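Local structure of CaaX farnesyltransferase alpha subunit Ram2 (Aspergillus fumigatus, 4L9P) at residues Q246-R251 against S263-V268; H202-R207 against A218-T223; G267-A272 against L276-D281. The protein forms the alpha subunit of a heterodimer with the beta subunit Ram1 that probably transfers farnesyl groups to proteins ending in a CaaX motif. The protein carries 1 engineered substitution. All blocks are in the same frame, centred on the assembly; numbering follows the deposited sequence.

From the N terminus, contact 2 is reached first: helix 197-208 ends, and the loop after it folds back so that residues 218-223 lie against 202-207, at the side of the chain that faces the beta subunit. Contact 1 then closes the turn between helix 238-254 and helix 259-272. Contact 3 closes a much shorter turn, bringing 276-281 back against the end of helix 259-272. Contacts 2 and 1 follow in series, and none encloses another; contacts 1 and 3 share G267 and V268. Y264 carries contact 1 onto helix 197-208, while W279 reaches from the 276-281 turn to the helix pair of contact 1.

Contact 1. Residues Q246-R251 against S263-V268; sequences QYSQSR and SYARGV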
# COMPACT_ATOMS: atom_id res chain seq x y z
N GLN A 246 26.48 -4.19 -17.68
CA GLN A 246 27.21 -3.07 -18.23
C GLN A 246 26.31 -1.85 -18.38
O GLN A 246 26.73 -0.70 -18.08
CB GLN A 246 27.79 -3.47 -19.62
CG GLN A 246 28.59 -2.40 -20.30
CD GLN A 246 29.24 -2.94 -21.58
OE1 GLN A 246 28.62 -2.95 -22.65
NE2 GLN A 246 30.49 -3.40 -21.46
N TYR A 247 25.06 -2.08 -18.80
CA TYR A 247 24.12 -0.97 -18.93
C TYR A 247 23.92 -0.28 -17.56
O TYR A 247 23.94 0.97 -17.42
CB TYR A 247 22.77 -1.47 -19.46
CG TYR A 247 21.70 -0.41 -19.53
CD1 TYR A 247 21.61 0.44 -20.65
CD2 TYR A 247 20.76 -0.26 -18.51
CE1 TYR A 247 20.63 1.40 -20.74
CE2 TYR A 247 19.80 0.71 -18.55
CZ TYR A 247 19.73 1.53 -19.66
OH TYR A 247 18.73 2.46 -19.71
N SER A 248 23.74 -1.09 -16.56
CA SER A 248 23.56 -0.57 -15.18
C SER A 248 24.76 0.27 -14.73
O SER A 248 24.54 1.34 -14.14
CB SER A 248 23.34 -1.73 -14.21
OG SER A 248 22.17 -2.43 -14.58
N GLN A 249 26.00 -0.23 -14.97
CA GLN A 249 27.18 0.54 -14.59
C GLN A 249 27.17 1.87 -15.32
O GLN A 249 27.49 2.89 -14.73
CB GLN A 249 28.47 -0.21 -14.86
CG GLN A 249 28.64 -1.41 -13.95
CD GLN A 249 30.04 -2.02 -14.03
OE1 GLN A 249 30.82 -1.66 -14.91
NE2 GLN A 249 30.36 -2.93 -13.10
N SER A 250 26.85 1.87 -16.61
CA SER A 250 26.88 3.13 -17.37
C SER A 250 25.87 4.14 -16.83
O SER A 250 26.13 5.34 -16.79
CB SER A 250 26.53 2.88 -18.82
OG SER A 250 27.56 2.16 -19.46
N ARG A 251 24.70 3.65 -16.43
CA ARG A 251 23.72 4.56 -15.85
C ARG A 251 24.16 5.06 -14.47
O ARG A 251 23.96 6.23 -14.15
CB ARG A 251 22.35 3.90 -15.75
CG ARG A 251 21.75 3.46 -17.10
CD ARG A 251 21.35 4.63 -18.04
NE ARG A 251 22.41 5.33 -18.66
CZ ARG A 251 23.13 4.86 -19.68
NH1 ARG A 251 22.92 3.62 -20.13
NH2 ARG A 251 24.11 5.60 -20.25
N SER A 263 19.90 -1.21 -7.27
CA SER A 263 18.93 -2.25 -6.91
C SER A 263 18.69 -3.16 -8.12
O SER A 263 18.56 -4.37 -7.97
CB SER A 263 17.63 -1.62 -6.45
OG SER A 263 17.88 -0.83 -5.28
N TYR A 264 18.61 -2.59 -9.31
CA TYR A 264 18.40 -3.41 -10.51
C TYR A 264 19.58 -4.39 -10.66
O TYR A 264 19.39 -5.60 -10.87
CB TYR A 264 18.29 -2.48 -11.72
CG TYR A 264 18.07 -3.20 -13.00
CD1 TYR A 264 16.78 -3.67 -13.32
CD2 TYR A 264 19.11 -3.44 -13.90
CE1 TYR A 264 16.57 -4.35 -14.51
CE2 TYR A 264 18.92 -4.13 -15.12
CZ TYR A 264 17.64 -4.59 -15.40
OH TYR A 264 17.38 -5.29 -16.57
N ALA A 265 20.81 -3.91 -10.49
CA ALA A 265 21.97 -4.80 -10.62
C ALA A 265 21.98 -5.91 -9.58
O ALA A 265 22.32 -7.05 -9.90
CB ALA A 265 23.30 -4.00 -10.54
N ARG A 266 21.61 -5.58 -8.34
CA ARG A 266 21.45 -6.66 -7.35
C ARG A 266 20.44 -7.70 -7.86
O ARG A 266 20.66 -8.90 -7.70
CB ARG A 266 21.01 -6.13 -6.00
CG ARG A 266 22.08 -5.33 -5.31
CD ARG A 266 21.57 -4.66 -4.08
NE ARG A 266 22.60 -4.03 -3.24
CZ ARG A 266 23.23 -4.61 -2.21
NH1 ARG A 266 23.01 -5.88 -1.90
NH2 ARG A 266 24.09 -3.89 -1.49
N GLY A 267 19.34 -7.24 -8.42
CA GLY A 267 18.36 -8.18 -8.93
C GLY A 267 18.90 -8.99 -10.08
O GLY A 267 18.62 -10.21 -10.19
N VAL A 268 19.67 -8.38 -10.97
CA VAL A 268 20.26 -9.15 -12.07
C VAL A 268 21.22 -10.21 -11.57
O VAL A 268 21.18 -11.36 -12.04
CB VAL A 268 21.00 -8.22 -13.04
CG1 VAL A 268 21.75 -9.04 -14.13
CG2 VAL A 268 19.99 -7.23 -13.68
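S248 and Y264 meet where the serine hydroxyl comes up to the rim of the tyrosine ring, lying in the ring plane with S248 OG 3.3 Å from Y264 CD2. Y264 CE2 is 3.7 Å from S248 OG, so a polar oxygen faces the slightly positive C-H edge and not the pi cloud. Y264 presents that edge because its CG stands anti to the backbone N (chi1 -180°), which swings the ring out from helix 259-272 toward the neighbouring helix.

The apolar part is small. S248 CB lies 4.3 Å from A265 CB, and the CA atoms of these two residues are 6.4 Å apart, a close approach that suits two of the smallest side chains. The loop residue W279 packs over both of them.

The true hydrogen bonds of both polar groups go to E244, one turn before S248 on the same helix. S248 OG bonds to its backbone O, which chi1 of -61° brings within range, and Y264 OH bonds to its carboxylate. Two hydroxyls in a buried interface are thereby satisfied by one residue. Among the aromatic contacts, the ring of Y264 also meets W200 with planes at about 50°, and Y247, flanked on one face by R251 CG, makes a cation-pi interaction with R203.

The two helices run antiparallel and are joined by a short connection, forming an alpha-alpha hairpin, the kind of unit from which TPR-like helical arrays such as this family's are built.

Contact 2. Residues H202-R207 against A218-T223; sequences HRYMLR and AGLHNT
Y204 reaches from helix 197-208 to the loop residues G219 and L220, and the residues around it fasten the helix elsewhere. H202 comes first, giving NE2 to E182 in a hydrogen bond. R203 follows with two salt bridges, NE to E244 and NH1 to E187; a forked cation on a long stem suits a place between two acids.

Next is Y204, with CG anti to the backbone N (chi1 -178°) and the ring pointing at the loop. G219 O lies at the ring edge, near its plane, 3.6 Å from Y204 CE1. L220 swings its CD2 in obliquely, 3.4 Å from Y204 OH and 3.9 Å from Y204 CZ, and the two side chains cross at about a right angle. Y204 OH is hydrogen-bonded to a water O at 2.7 Å, and the same water O accepts from H221 N at 2.9 Å. H221 ND1 completes the bridge, with the water in the plane of its imidazole.

M205 packs on helix 161-174, and R207 ends the segment with a salt bridge from NE to E244. Y204 also stacks on Y298 of the beta subunit Ram1, and the backbone of G219 is hydrogen-bonded to the Ram1 chain as well. The helix segment lies within a prenyltransferase alpha-subunit repeat, and the loop adds to the alpha-beta interface beside it.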
# COMPACT_ATOMS: atom_id res chain seq x y z
N HIS A 202 10.04 -1.97 -14.84
CA HIS A 202 9.52 -2.57 -16.09
C HIS A 202 10.68 -3.19 -16.84
O HIS A 202 10.51 -4.27 -17.46
CB HIS A 202 8.86 -1.47 -16.91
CG HIS A 202 8.03 -2.00 -18.05
ND1 HIS A 202 6.81 -2.60 -17.83
CD2 HIS A 202 8.22 -1.99 -19.40
CE1 HIS A 202 6.29 -2.96 -18.99
NE2 HIS A 202 7.14 -2.62 -19.95
N ARG A 203 11.87 -2.59 -16.80
CA ARG A 203 13.05 -3.19 -17.48
C ARG A 203 13.32 -4.59 -16.92
O ARG A 203 13.62 -5.52 -17.68
CB ARG A 203 14.31 -2.32 -17.28
CG ARG A 203 15.45 -2.80 -18.22
CD ARG A 203 16.75 -1.95 -17.95
NE ARG A 203 17.72 -2.41 -18.93
CZ ARG A 203 17.96 -1.86 -20.11
NH1 ARG A 203 17.38 -0.69 -20.46
NH2 ARG A 203 18.78 -2.50 -20.95
N TYR A 204 13.24 -4.72 -15.59
CA TYR A 204 13.48 -6.03 -15.00
C TYR A 204 12.44 -7.06 -15.54
O TYR A 204 12.79 -8.20 -15.90
CB TYR A 204 13.41 -5.96 -13.46
CG TYR A 204 13.72 -7.33 -12.88
CD1 TYR A 204 12.72 -8.31 -12.69
CD2 TYR A 204 15.04 -7.65 -12.47
CE1 TYR A 204 13.02 -9.58 -12.16
CE2 TYR A 204 15.34 -8.90 -11.92
CZ TYR A 204 14.33 -9.87 -11.81
OH TYR A 204 14.63 -11.13 -11.31
N MET A 205 11.19 -6.68 -15.62
CA MET A 205 10.20 -7.59 -16.17
C MET A 205 10.56 -8.00 -17.61
O MET A 205 10.51 -9.20 -17.98
CB MET A 205 8.87 -6.92 -16.19
CG MET A 205 7.76 -7.86 -16.64
SD MET A 205 6.98 -7.29 -18.12
CE MET A 205 7.49 -5.71 -18.40
N LEU A 206 10.95 -7.02 -18.43
CA LEU A 206 11.22 -7.33 -19.85
C LEU A 206 12.38 -8.29 -19.93
O LEU A 206 12.38 -9.19 -20.79
CB LEU A 206 11.61 -6.05 -20.60
CG LEU A 206 10.49 -5.01 -20.74
CD1 LEU A 206 11.04 -3.75 -21.41
CD2 LEU A 206 9.27 -5.56 -21.51
N ARG A 207 13.41 -8.09 -19.11
CA ARG A 207 14.64 -8.87 -19.27
C ARG A 207 14.69 -10.17 -18.47
O ARG A 207 15.26 -11.17 -18.95
CB ARG A 207 15.85 -8.02 -18.92
CG ARG A 207 16.06 -6.81 -19.88
CD ARG A 207 16.50 -7.32 -21.22
NE ARG A 207 17.13 -6.28 -22.02
CZ ARG A 207 16.78 -6.04 -23.29
NH1 ARG A 207 15.72 -6.67 -23.82
NH2 ARG A 207 17.45 -5.12 -23.98
N ALA A 218 4.28 -13.84 -11.85
CA ALA A 218 5.05 -13.59 -10.67
C ALA A 218 6.00 -12.44 -11.00
O ALA A 218 6.44 -12.28 -12.15
CB ALA A 218 5.89 -14.81 -10.26
N GLY A 219 6.45 -11.69 -10.00
CA GLY A 219 7.49 -10.69 -10.24
C GLY A 219 8.87 -11.32 -10.40
O GLY A 219 9.77 -10.71 -11.00
N LEU A 220 9.04 -12.51 -9.85
CA LEU A 220 10.36 -13.18 -9.83
C LEU A 220 10.21 -14.64 -10.17
O LEU A 220 9.18 -15.25 -9.88
CB LEU A 220 10.93 -13.11 -8.39
CG LEU A 220 11.30 -11.72 -7.88
CD1 LEU A 220 11.58 -11.73 -6.36
CD2 LEU A 220 12.50 -11.22 -8.66
N HIS A 221 11.24 -15.18 -10.80
CA HIS A 221 11.31 -16.62 -10.97
C HIS A 221 11.46 -17.32 -9.64
O HIS A 221 11.87 -16.73 -8.61
CB HIS A 221 12.56 -16.99 -11.78
CG HIS A 221 12.39 -16.74 -13.25
ND1 HIS A 221 12.66 -15.52 -13.86
CD2 HIS A 221 11.92 -17.56 -14.21
CE1 HIS A 221 12.40 -15.63 -15.15
NE2 HIS A 221 11.98 -16.86 -15.40
N ASN A 222 11.16 -18.62 -9.67
CA ASN A 222 11.54 -19.51 -8.57
C ASN A 222 10.81 -19.20 -7.27
O ASN A 222 11.38 -19.39 -6.20
CB ASN A 222 13.07 -19.51 -8.31
CG ASN A 222 13.55 -20.76 -7.58
OD1 ASN A 222 13.01 -21.86 -7.79
ND2 ASN A 222 14.61 -20.61 -6.78
N THR A 223 9.56 -18.78 -7.35
CA THR A 223 8.79 -18.60 -6.13
C THR A 223 8.34 -19.95 -5.54
O THR A 223 7.79 -19.98 -4.47
CB THR A 223 7.55 -17.66 -6.37
OG1 THR A 223 6.75 -18.18 -7.43
CG2 THR A 223 8.03 -16.27 -6.76
O HOH W 1 13.56 -13.59 -11.65

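Contact 3. Residues G267-A272 against L276-D281; sequences GVLQAA and LSEWKD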
# COMPACT_ATOMS: atom_id res chain seq x y z
N GLY A 267 19.34 -7.24 -8.42
CA GLY A 267 18.36 -8.18 -8.93
C GLY A 267 18.90 -8.99 -10.08
O GLY A 267 18.62 -10.21 -10.19
N VAL A 268 19.67 -8.38 -10.97
CA VAL A 268 20.26 -9.15 -12.07
C VAL A 268 21.22 -10.21 -11.57
O VAL A 268 21.18 -11.36 -12.04
CB VAL A 268 21.00 -8.22 -13.04
CG1 VAL A 268 21.75 -9.04 -14.13
CG2 VAL A 268 19.99 -7.23 -13.68
N LEU A 269 22.07 -9.83 -10.61
CA LEU A 269 23.05 -10.82 -10.06
C LEU A 269 22.31 -11.96 -9.37
O LEU A 269 22.68 -13.12 -9.52
CB LEU A 269 24.08 -10.15 -9.16
CG LEU A 269 24.99 -9.17 -9.91
CD1 LEU A 269 25.76 -8.26 -8.93
CD2 LEU A 269 26.01 -9.93 -10.76
N GLN A 270 21.27 -11.64 -8.59
CA GLN A 270 20.47 -12.73 -7.98
C GLN A 270 19.85 -13.64 -9.03
O GLN A 270 19.87 -14.88 -8.90
CB GLN A 270 19.36 -12.13 -7.11
CG GLN A 270 18.30 -13.13 -6.58
CD GLN A 270 18.82 -14.02 -5.44
OE1 GLN A 270 20.01 -13.98 -5.06
NE2 GLN A 270 17.92 -14.83 -4.89
N ALA A 271 19.26 -13.04 -10.07
CA ALA A 271 18.65 -13.86 -11.12
C ALA A 271 19.67 -14.79 -11.76
O ALA A 271 19.38 -16.00 -12.05
CB ALA A 271 18.02 -12.93 -12.19
N ALA A 272 20.86 -14.25 -12.00
CA ALA A 272 21.91 -15.00 -12.70
C ALA A 272 22.69 -15.99 -11.79
O ALA A 272 23.49 -16.80 -12.30
CB ALA A 272 22.89 -14.02 -13.34
N LEU A 276 27.70 -10.71 -5.52
CA LEU A 276 27.94 -9.26 -5.47
C LEU A 276 29.42 -8.92 -5.73
O LEU A 276 29.74 -7.86 -6.22
CB LEU A 276 27.49 -8.71 -4.13
CG LEU A 276 25.99 -8.86 -3.88
CD1 LEU A 276 25.67 -8.40 -2.46
CD2 LEU A 276 25.09 -8.10 -4.90
N SER A 277 30.32 -9.84 -5.42
CA SER A 277 31.74 -9.55 -5.59
C SER A 277 32.14 -9.30 -7.07
O SER A 277 33.22 -8.75 -7.34
CB SER A 277 32.61 -10.66 -4.96
OG SER A 277 32.27 -11.90 -5.54
N GLU A 278 31.29 -9.68 -8.04
CA GLU A 278 31.55 -9.27 -9.41
C GLU A 278 31.71 -7.78 -9.56
O GLU A 278 32.33 -7.34 -10.53
CB GLU A 278 30.43 -9.68 -10.36
CG GLU A 278 30.40 -11.13 -10.62
CD GLU A 278 29.84 -11.49 -11.99
OE1 GLU A 278 29.37 -10.62 -12.82
OE2 GLU A 278 29.86 -12.71 -12.20
N TRP A 279 31.09 -7.01 -8.67
CA TRP A 279 31.19 -5.56 -8.74
C TRP A 279 32.06 -4.93 -7.64
O TRP A 279 31.95 -3.75 -7.36
CB TRP A 279 29.80 -4.92 -8.67
CG TRP A 279 29.09 -4.91 -9.98
CD1 TRP A 279 29.32 -5.68 -11.12
CD2 TRP A 279 28.04 -4.03 -10.30
NE1 TRP A 279 28.44 -5.30 -12.12
CE2 TRP A 279 27.64 -4.29 -11.64
CE3 TRP A 279 27.40 -3.01 -9.58
CZ2 TRP A 279 26.60 -3.57 -12.26
CZ3 TRP A 279 26.39 -2.30 -10.17
CH2 TRP A 279 26.01 -2.55 -11.53
N LYS A 280 32.96 -5.72 -7.05
CA LYS A 280 33.73 -5.20 -5.93
C LYS A 280 34.57 -4.00 -6.35
O LYS A 280 34.57 -2.98 -5.70
CB LYS A 280 34.59 -6.31 -5.33
CG LYS A 280 35.33 -5.92 -4.05
CD LYS A 280 36.18 -7.08 -3.56
CE LYS A 280 37.08 -6.62 -2.44
NZ LYS A 280 38.08 -7.66 -2.12
N ASP A 281 35.25 -4.11 -7.49
CA ASP A 281 36.13 -3.03 -7.89
C ASP A 281 35.32 -1.83 -8.35
O ASP A 281 35.69 -0.69 -8.08
CB ASP A 281 37.01 -3.51 -9.02
CG ASP A 281 38.08 -4.45 -8.57
OD1 ASP A 281 38.45 -4.42 -7.37
OD2 ASP A 281 38.58 -5.20 -9.44
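Helix 259-272 gives way to a tight turn that brings L276 beside L269, their CA atoms 6.9 Å apart, with residues 276-278 in a 3-10 turn leading into helix 280-284. The arrangement is a short helix-to-helix connection with a 3-10 turn, in the all-helical prenyltransferase alpha subunit. The turn is held from within by W279 N bonding to L276 O at 2.9 Å and by K280 N bonding to S277 O at 3.1 Å. W279 takes the N-cap position just before helix 280-284. E317, from helix 304-317, receives the backbone N-H groups of both L276 and S277 on its two carboxylate oxygens, and W309 of the same helix gives NE1 to L276 O. That carbonyl therefore accepts two hydrogen bonds.

L269 is the buried side of the contact, and its forked end is shared between two partners. L269 CD1 meets L276 CD2 at 4.1 Å, a methyl-to-methyl contact between side chains set at a slant to each other. A leucine suits this place because its two methyls can face different neighbours, and L269 also packs on L245 and W309. L276 lies partly at the surface, its other neighbours including V313. W279 points from its backbone toward helix 259-272, its indole stacked on W309 and edge-to-face with F282.

E278 occupies the exposed border. Its CG sits beside the backbone N (chi1 -72°), and the extended chain carries the carboxylate to R274 in the connecting loop. OE1 of E278, the oxygen of that salt bridge to R274 NH1, is also the atom that rests 4.0 Å from L269 CD2.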